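Glutamate--tRNA ligase (Elizabethkingia anophelis, PDB 6B1Z) probably catalyses the ATP-dependent attachment of glutamate to its cognate tRNA, as a class I aminoacyl-tRNA synthetase. Local coordinates at residues G27-A32 with E71-V76. Sequence-based numbering, arbitrary orientation.
Sequences GGVRTA and EWIGMV
Ala32 N donates to Gly28 O at 3.0 Å, a backbone bond of helix 26-41; the Ala32 methyl on this turn faces Met75. Ala32 CB lies 4.1 Å from Met75 CE. The same methyl of Met75 is also 4.1 Å from the Ala32 carbonyl carbon, and so sits against both side chain and backbone. The bend at the end of the methionine chain, chi3 -67°, turns CE toward this part of the helix. Met75 is deposited in two conformers, and these contacts belong to one of them. The methionine side chain also touches Leu33 and Tyr36, farther along helix 26-41.

One turn back, Val29 meets Ile73. Val29 CG1 is 4.0 Å from Ile73 CD1, methyl to methyl, with the side chains at a slant to each other. With CG1 anti to the backbone N of Val29, chi1 174°, this branch is the one that reaches Ile73. Val29 also packs on Pro282 and Phe307, and Ile73 on Ile308. Helix 304-312 therefore borders this pair.

Ile73 ends helix 62-73. Gly74 follows with positive phi (95°), as the C-prime residue of a Schellman motif. Its N makes a weak bond to Glu71 O, 3.2 Å. The turn brings Met75 back to face the first helix, beside Ile73.

Gly27 and Gly28 probably belong to the HIGH-type signature of class I synthetases, at the start of the first helix of the Rossmann-like catalytic domain. The contact joins this helix to the end of helix 62-73. On another side, Arg30 hydrogen-bonds through NH2 to Ser257 O and through NH1 to Leu314 O.

No hydrogen bond crosses between the two segments. All four touching residues are buried, and 140 Å² is hidden in total. The contact is thus small and apolar, held by van der Waals packing and exclusion of water.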
loop_
_atom_site.group_PDB
_atom_site.type_symbol
_atom_site.label_atom_id
_atom_site.label_comp_id
_atom_site.label_asym_id
_atom_site.label_seq_id
_atom_site.Cartn_x
_atom_site.Cartn_y
_atom_site.Cartn_z
ATOM N N GLY A 27 -1.568 -4.042 2.948
ATOM C CA GLY A 27 -0.933 -5.122 3.688
ATOM C C GLY A 27 0.235 -5.739 2.944
ATOM O O GLY A 27 1.257 -6.079 3.544
ATOM N N GLY A 28 0.108 -5.892 1.619
ATOM C CA GLY A 28 1.198 -6.466 0.851
ATOM C C GLY A 28 2.399 -5.544 0.742
ATOM O O GLY A 28 3.542 -5.992 0.804
ATOM N N VAL A 29 2.151 -4.239 0.593
ATOM C CA VAL A 29 3.239 -3.266 0.611
ATOM C C VAL A 29 3.987 -3.336 1.929
ATOM O O VAL A 29 5.225 -3.300 1.958
ATOM C CB VAL A 29 2.686 -1.851 0.372
ATOM C CG1 VAL A 29 3.801 -0.799 0.543
ATOM C CG2 VAL A 29 2.054 -1.766 -1.016
ATOM N N ARG A 30 3.246 -3.434 3.040
ATOM C CA ARG A 30 3.892 -3.499 4.354
ATOM C C ARG A 30 4.736 -4.752 4.500
ATOM O O ARG A 30 5.856 -4.692 5.031
ATOM C CB ARG A 30 2.872 -3.416 5.486
ATOM C CG ARG A 30 3.556 -3.266 6.869
ATOM C CD ARG A 30 2.603 -3.332 8.035
ATOM N NE ARG A 30 1.844 -4.576 8.028
ATOM C CZ ARG A 30 0.840 -4.842 8.853
ATOM N NH1 ARG A 30 0.490 -3.980 9.808
ATOM N NH2 ARG A 30 0.195 -5.989 8.720
ATOM N N THR A 31 4.219 -5.897 4.050
ATOM C CA THR A 31 5.000 -7.128 4.116
ATOM C C THR A 31 6.287 -7.001 3.315
ATOM O O THR A 31 7.377 -7.337 3.804
ATOM C CB THR A 31 4.162 -8.304 3.626
ATOM O OG1 THR A 31 3.102 -8.527 4.565
ATOM C CG2 THR A 31 5.047 -9.564 3.531
ATOM N N ALA A 32 6.185 -6.501 2.076
ATOM C CA ALA A 32 7.378 -6.284 1.267
ATOM C C ALA A 32 8.360 -5.343 1.961
ATOM O O ALA A 32 9.569 -5.597 1.959
ATOM C CB ALA A 32 6.990 -5.721 -0.109
ATOM N N GLU A 71 9.642 -0.530 -7.449
ATOM C CA GLU A 71 10.568 0.472 -7.983
ATOM C C GLU A 71 10.174 1.879 -7.545
ATOM O O GLU A 71 11.044 2.697 -7.205
ATOM C CB GLU A 71 10.632 0.350 -9.513
ATOM C CG GLU A 71 11.367 -0.931 -9.979
ATOM C CD GLU A 71 11.119 -1.311 -11.445
ATOM O OE1 GLU A 71 10.366 -0.603 -12.140
ATOM O OE2 GLU A 71 11.685 -2.335 -11.902
ATOM N N TRP A 72 8.870 2.181 -7.541
ATOM C CA TRP A 72 8.408 3.503 -7.126
ATOM C C TRP A 72 8.805 3.799 -5.686
ATOM O O TRP A 72 9.245 4.916 -5.369
ATOM C CB TRP A 72 6.881 3.598 -7.300
ATOM C CG TRP A 72 6.284 4.905 -6.819
ATOM C CD1 TRP A 72 6.579 6.155 -7.282
ATOM C CD2 TRP A 72 5.280 5.085 -5.804
ATOM N NE1 TRP A 72 5.840 7.100 -6.615
ATOM C CE2 TRP A 72 5.039 6.469 -5.699
ATOM C CE3 TRP A 72 4.576 4.209 -4.968
ATOM C CZ2 TRP A 72 4.118 7.005 -4.803
ATOM C CZ3 TRP A 72 3.659 4.747 -4.064
ATOM C CH2 TRP A 72 3.445 6.131 -3.991
ATOM N N ILE A 73 8.662 2.806 -4.802
ATOM C CA ILE A 73 8.984 2.968 -3.389
ATOM C C ILE A 73 10.486 2.895 -3.124
ATOM O O ILE A 73 10.965 3.451 -2.127
ATOM C CB ILE A 73 8.214 1.912 -2.582
ATOM C CG1 ILE A 73 6.706 2.129 -2.728
ATOM C CG2 ILE A 73 8.627 1.938 -1.128
ATOM C CD1 ILE A 73 5.892 0.891 -2.389
ATOM N N GLY A 74 11.246 2.248 -3.999
ATOM C CA GLY A 74 12.682 2.150 -3.821
ATOM C C GLY A 74 13.154 0.884 -3.131
ATOM O O GLY A 74 14.139 0.927 -2.384
ATOM N N MET A 75 12.485 -0.259 -3.367
ATOM C CA MET A 75 12.819 -1.538 -2.732
ATOM C C MET A 75 12.995 -2.606 -3.815
ATOM O O MET A 75 12.147 -3.498 -3.948
ATOM C CB MET A 75 11.744 -1.963 -1.740
ATOM C CG MET A 75 11.334 -0.913 -0.753
ATOM S SD MET A 75 10.238 -1.624 0.489
ATOM C CE MET A 75 8.772 -2.030 -0.464
ATOM N N VAL A 76 14.090 -2.531 -4.561
ATOM C CA VAL A 76 14.317 -3.418 -5.706
ATOM C C VAL A 76 14.829 -4.767 -5.206
ATOM O O VAL A 76 15.810 -4.810 -4.443
ATOM C CB VAL A 76 15.304 -2.790 -6.681
ATOM C CG1 VAL A 76 15.536 -3.714 -7.867
ATOM C CG2 VAL A 76 14.810 -1.410 -7.154
#